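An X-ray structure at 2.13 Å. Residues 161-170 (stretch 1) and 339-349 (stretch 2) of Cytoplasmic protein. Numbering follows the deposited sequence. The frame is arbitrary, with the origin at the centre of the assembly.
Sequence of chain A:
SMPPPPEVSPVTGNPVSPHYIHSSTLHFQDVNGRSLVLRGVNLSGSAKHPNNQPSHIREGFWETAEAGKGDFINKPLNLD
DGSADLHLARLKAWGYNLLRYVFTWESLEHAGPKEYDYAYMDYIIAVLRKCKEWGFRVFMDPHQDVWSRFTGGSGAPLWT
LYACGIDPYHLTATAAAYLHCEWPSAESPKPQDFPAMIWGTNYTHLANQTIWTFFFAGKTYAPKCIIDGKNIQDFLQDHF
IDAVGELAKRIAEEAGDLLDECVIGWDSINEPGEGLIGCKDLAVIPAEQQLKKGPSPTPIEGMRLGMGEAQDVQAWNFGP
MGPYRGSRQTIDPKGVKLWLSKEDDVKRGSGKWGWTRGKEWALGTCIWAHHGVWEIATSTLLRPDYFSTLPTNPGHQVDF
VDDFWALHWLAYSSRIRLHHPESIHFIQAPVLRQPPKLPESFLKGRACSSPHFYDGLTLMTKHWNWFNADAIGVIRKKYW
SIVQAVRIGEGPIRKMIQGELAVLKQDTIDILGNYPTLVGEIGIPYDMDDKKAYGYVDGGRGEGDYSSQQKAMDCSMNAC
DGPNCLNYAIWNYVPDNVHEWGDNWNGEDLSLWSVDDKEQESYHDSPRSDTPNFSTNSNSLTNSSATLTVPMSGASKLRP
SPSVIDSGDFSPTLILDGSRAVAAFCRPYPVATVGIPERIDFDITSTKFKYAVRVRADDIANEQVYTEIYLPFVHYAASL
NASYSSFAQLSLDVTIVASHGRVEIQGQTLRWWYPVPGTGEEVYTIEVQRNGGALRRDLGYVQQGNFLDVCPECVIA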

# COMPACT_ATOMS: atom_id res chain seq x y z
N LEU A 161 10.52 0.56 19.64
CA LEU A 161 9.62 0.61 20.78
C LEU A 161 10.36 0.98 22.06
O LEU A 161 9.92 1.84 22.84
CB LEU A 161 8.92 -0.74 20.96
CG LEU A 161 7.67 -0.99 20.13
CD1 LEU A 161 8.05 -1.10 18.67
CD2 LEU A 161 6.97 -2.26 20.58
N TYR A 162 11.49 0.31 22.32
CA TYR A 162 12.29 0.64 23.48
C TYR A 162 12.79 2.08 23.41
O TYR A 162 12.79 2.79 24.42
CB TYR A 162 13.46 -0.33 23.59
CG TYR A 162 13.07 -1.70 24.03
CD1 TYR A 162 12.70 -1.94 25.35
CD2 TYR A 162 13.06 -2.75 23.15
CE1 TYR A 162 12.36 -3.19 25.77
CE2 TYR A 162 12.71 -4.02 23.57
CZ TYR A 162 12.37 -4.23 24.88
OH TYR A 162 12.02 -5.49 25.30
N ALA A 163 13.19 2.53 22.23
CA ALA A 163 13.62 3.92 22.09
C ALA A 163 12.51 4.88 22.51
O ALA A 163 12.80 5.96 23.05
CB ALA A 163 14.06 4.19 20.66
N CYS A 164 11.24 4.51 22.28
CA CYS A 164 10.09 5.31 22.65
C CYS A 164 9.65 5.10 24.10
O CYS A 164 8.63 5.67 24.51
CB CYS A 164 8.91 5.01 21.71
SG CYS A 164 9.23 5.56 20.00
N GLY A 165 10.40 4.32 24.87
CA GLY A 165 10.08 4.13 26.27
C GLY A 165 8.92 3.20 26.53
O GLY A 165 8.26 3.32 27.56
N ILE A 166 8.65 2.28 25.62
CA ILE A 166 7.50 1.39 25.68
C ILE A 166 8.01 -0.01 25.97
O ILE A 166 8.98 -0.45 25.34
CB ILE A 166 6.69 1.43 24.37
CG1 ILE A 166 5.86 2.71 24.29
CG2 ILE A 166 5.77 0.22 24.26
CD1 ILE A 166 5.41 3.06 22.89
N ASP A 167 7.38 -0.69 26.92
CA ASP A 167 7.68 -2.09 27.19
C ASP A 167 6.83 -2.96 26.28
O ASP A 167 5.61 -3.06 26.49
CB ASP A 167 7.41 -2.43 28.65
CG ASP A 167 8.05 -3.76 29.08
OD1 ASP A 167 8.24 -4.64 28.19
OD2 ASP A 167 8.36 -3.93 30.29
N PRO A 168 7.42 -3.61 25.27
CA PRO A 168 6.58 -4.37 24.31
C PRO A 168 5.70 -5.43 24.95
O PRO A 168 4.62 -5.73 24.43
CB PRO A 168 7.62 -5.01 23.37
CG PRO A 168 8.91 -4.22 23.57
CD PRO A 168 8.87 -3.74 24.99
N TYR A 169 6.12 -5.99 26.08
CA TYR A 169 5.37 -7.06 26.72
C TYR A 169 4.14 -6.57 27.46
O TYR A 169 3.35 -7.41 27.92
CB TYR A 169 6.30 -7.82 27.65
CG TYR A 169 7.46 -8.36 26.86
CD1 TYR A 169 7.26 -9.37 25.93
CD2 TYR A 169 8.73 -7.83 26.99
CE1 TYR A 169 8.31 -9.86 25.17
CE2 TYR A 169 9.78 -8.32 26.25
CZ TYR A 169 9.56 -9.34 25.34
OH TYR A 169 10.60 -9.84 24.58
N HIS A 170 3.93 -5.26 27.56
CA HIS A 170 2.76 -4.72 28.24
C HIS A 170 1.73 -4.15 27.26
O HIS A 170 0.72 -3.59 27.69
CB HIS A 170 3.19 -3.65 29.24
CG HIS A 170 4.05 -4.19 30.34
ND1 HIS A 170 4.71 -3.39 31.24
CD2 HIS A 170 4.36 -5.47 30.68
CE1 HIS A 170 5.40 -4.14 32.09
NE2 HIS A 170 5.20 -5.40 31.77
N TRP A 339 4.64 1.68 30.04
CA TRP A 339 5.89 2.40 29.98
C TRP A 339 7.02 1.62 30.63
O TRP A 339 6.88 1.11 31.74
CB TRP A 339 5.73 3.76 30.65
CG TRP A 339 4.50 4.44 30.15
CD1 TRP A 339 3.32 4.57 30.79
CD2 TRP A 339 4.34 5.07 28.87
NE1 TRP A 339 2.42 5.25 30.00
CE2 TRP A 339 3.03 5.56 28.81
CE3 TRP A 339 5.18 5.25 27.77
CZ2 TRP A 339 2.53 6.23 27.70
CZ3 TRP A 339 4.69 5.92 26.66
CH2 TRP A 339 3.37 6.40 26.63
N LEU A 340 8.12 1.50 29.90
CA LEU A 340 9.35 0.92 30.41
C LEU A 340 9.75 1.55 31.74
O LEU A 340 9.86 2.78 31.84
CB LEU A 340 10.47 1.16 29.40
CG LEU A 340 11.01 0.07 28.48
CD1 LEU A 340 12.34 0.58 27.91
CD2 LEU A 340 11.18 -1.25 29.15
N SER A 341 9.99 0.72 32.74
CA SER A 341 10.68 1.20 33.93
C SER A 341 12.15 1.52 33.61
O SER A 341 12.71 1.06 32.61
CB SER A 341 10.62 0.16 35.05
OG SER A 341 11.61 -0.83 34.87
N LYS A 342 12.76 2.33 34.47
CA LYS A 342 14.15 2.68 34.26
C LYS A 342 15.04 1.46 34.28
O LYS A 342 15.93 1.30 33.43
CB LYS A 342 14.62 3.66 35.33
CG LYS A 342 13.95 4.98 35.25
CD LYS A 342 14.14 5.72 36.55
CE LYS A 342 12.79 5.98 37.20
NZ LYS A 342 12.28 4.80 37.96
N GLU A 343 14.85 0.59 35.27
CA GLU A 343 15.65 -0.62 35.37
C GLU A 343 15.52 -1.44 34.10
O GLU A 343 16.51 -1.98 33.59
CB GLU A 343 15.23 -1.42 36.59
CG GLU A 343 15.75 -0.81 37.89
CD GLU A 343 14.83 -1.05 39.07
OE1 GLU A 343 14.70 -0.13 39.91
OE2 GLU A 343 14.25 -2.16 39.15
N ASP A 344 14.31 -1.50 33.54
CA ASP A 344 14.13 -2.21 32.28
C ASP A 344 14.75 -1.45 31.12
O ASP A 344 15.24 -2.07 30.17
CB ASP A 344 12.65 -2.49 32.04
CG ASP A 344 12.12 -3.58 32.95
OD1 ASP A 344 12.89 -4.52 33.24
OD2 ASP A 344 10.95 -3.49 33.39
N ASP A 345 14.80 -0.12 31.19
CA ASP A 345 15.50 0.61 30.14
C ASP A 345 16.99 0.30 30.16
O ASP A 345 17.61 0.07 29.12
CB ASP A 345 15.27 2.11 30.28
CG ASP A 345 15.64 2.88 29.02
OD1 ASP A 345 15.33 2.38 27.91
OD2 ASP A 345 16.26 3.97 29.13
N VAL A 346 17.58 0.30 31.36
CA VAL A 346 19.00 -0.05 31.47
C VAL A 346 19.23 -1.44 30.93
O VAL A 346 20.20 -1.69 30.21
CB VAL A 346 19.46 0.06 32.94
CG1 VAL A 346 20.90 -0.41 33.05
CG2 VAL A 346 19.30 1.47 33.44
N LYS A 347 18.34 -2.38 31.26
CA LYS A 347 18.57 -3.78 30.96
C LYS A 347 18.24 -4.12 29.52
O LYS A 347 19.00 -4.86 28.87
CB LYS A 347 17.73 -4.65 31.90
CG LYS A 347 18.04 -6.14 31.83
CD LYS A 347 17.08 -6.94 32.73
CE LYS A 347 17.25 -6.57 34.22
NZ LYS A 347 16.80 -7.66 35.16
N ARG A 348 17.13 -3.59 29.01
CA ARG A 348 16.58 -3.98 27.72
C ARG A 348 16.44 -2.83 26.73
O ARG A 348 16.15 -3.09 25.55
CB ARG A 348 15.19 -4.60 27.90
CG ARG A 348 15.14 -5.94 28.58
CD ARG A 348 13.74 -6.54 28.40
NE ARG A 348 12.84 -6.14 29.46
CZ ARG A 348 11.61 -5.64 29.29
NH1 ARG A 348 11.11 -5.46 28.08
NH2 ARG A 348 10.88 -5.32 30.35
N GLY A 349 16.58 -1.59 27.16
CA GLY A 349 16.36 -0.45 26.30
C GLY A 349 17.64 0.29 25.97
O GLY A 349 18.52 -0.25 25.31
O HOH W 1 8.65 5.21 29.67
O HOH W 2 8.92 -2.22 32.08

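Stretch 1 enters as the last turn of a helix and leaves it after Ala-163. Gly-165 is the first residue outside helical phi/psi. Its phi of 76° is positive, a value that favours glycine. Two backbone bonds reach back into the last turn, from Ile-166 N to Leu-161 O at 3.1 Å and from Gly-165 N to Tyr-162 O at 2.9 Å. Together they form a Schellman motif, which closes the helix.

Stretch 2 begins in extended form and then turns into the helix 342-348. Ser-341 is the N-cap. Its OG accepts a bond from Asp-344 N at 3.1 Å, which satisfies an amide that has no helical partner before it.

The two backbones meet where both are extended. Ile-166 and Trp-339 form a single beta bridge, with their CA atoms 4.7 Å apart. Leu-340 N donates to Gly-165 O at 3.0 Å. The same carbonyl receives a CA-H...O contact, with Trp-339 CA 3.5 Å from Gly-165 O. The O of water 1 also lies 2.9 Å from Gly-165 O. A second backbone approach lies at the far end of the contact, where Tyr-162 CA and Gly-349 CA are 5.1 Å apart. Gly-349 is tightly placed: an ideal CB here would lie 2.1 Å from Asp-345 OD1, a clash.

Among the side chains, Arg-348 is the main polar link. Its CA-to-CB bond points toward stretch 1, and the guanidinium reaches Asp-167 with two nitrogens. Arg-348 NH1 donates to Asp-167 OD1 at 3.0 Å, and Arg-348 NH2 donates to Asp-167 OD2 at 2.9 Å. The N-H...acceptor angles are 164° and 167°, so this is a well-aligned, two-pronged salt bridge. Arg-348 NH1 also donates to Tyr-162 OH at 2.9 Å. The carboxylate and the hydroxyl both lie near the guanidinium plane, where its N-H groups point. Tyr-169 adds a ring edge, with its CD2 3.5 Å from Arg-348 NH1.

Asp-167 is also held from within its own stretch, since Tyr-169 N donates to Asp-167 OD1 at 3.3 Å. Asp-344 brings a second carboxylate close, with Asp-344 OD2 4.1 Å from Asp-167 OD2. Arg-348 lies against both carboxylates and offsets their like charges. Its NH2 forms a longer salt bridge to Asp-344 OD2 at 3.5 Å. Water 2 joins the two carboxylates, donating to each, at 2.5 Å from its O to Asp-167 OD2 and 2.7 Å to Asp-344 OD2, and accepts from Ser-341 N at 3.2 Å.

Buried side chains also pack across the contact. Leu-340 CD1 packs at the edge of the Tyr-162 ring, 3.6 Å from Tyr-162 CD1. Leu-340 CD2 lies 4.0 Å from Asp-167 CB. The carbonyl O of Arg-348 sits over one face of the Tyr-162 ring. The CA-to-CB bond of Trp-339 points away overall, yet the end of the indole comes nearer, and its CZ3 is 4.2 Å from Ile-166 CG1. In all, the contact buries 514 Å², both sides summed.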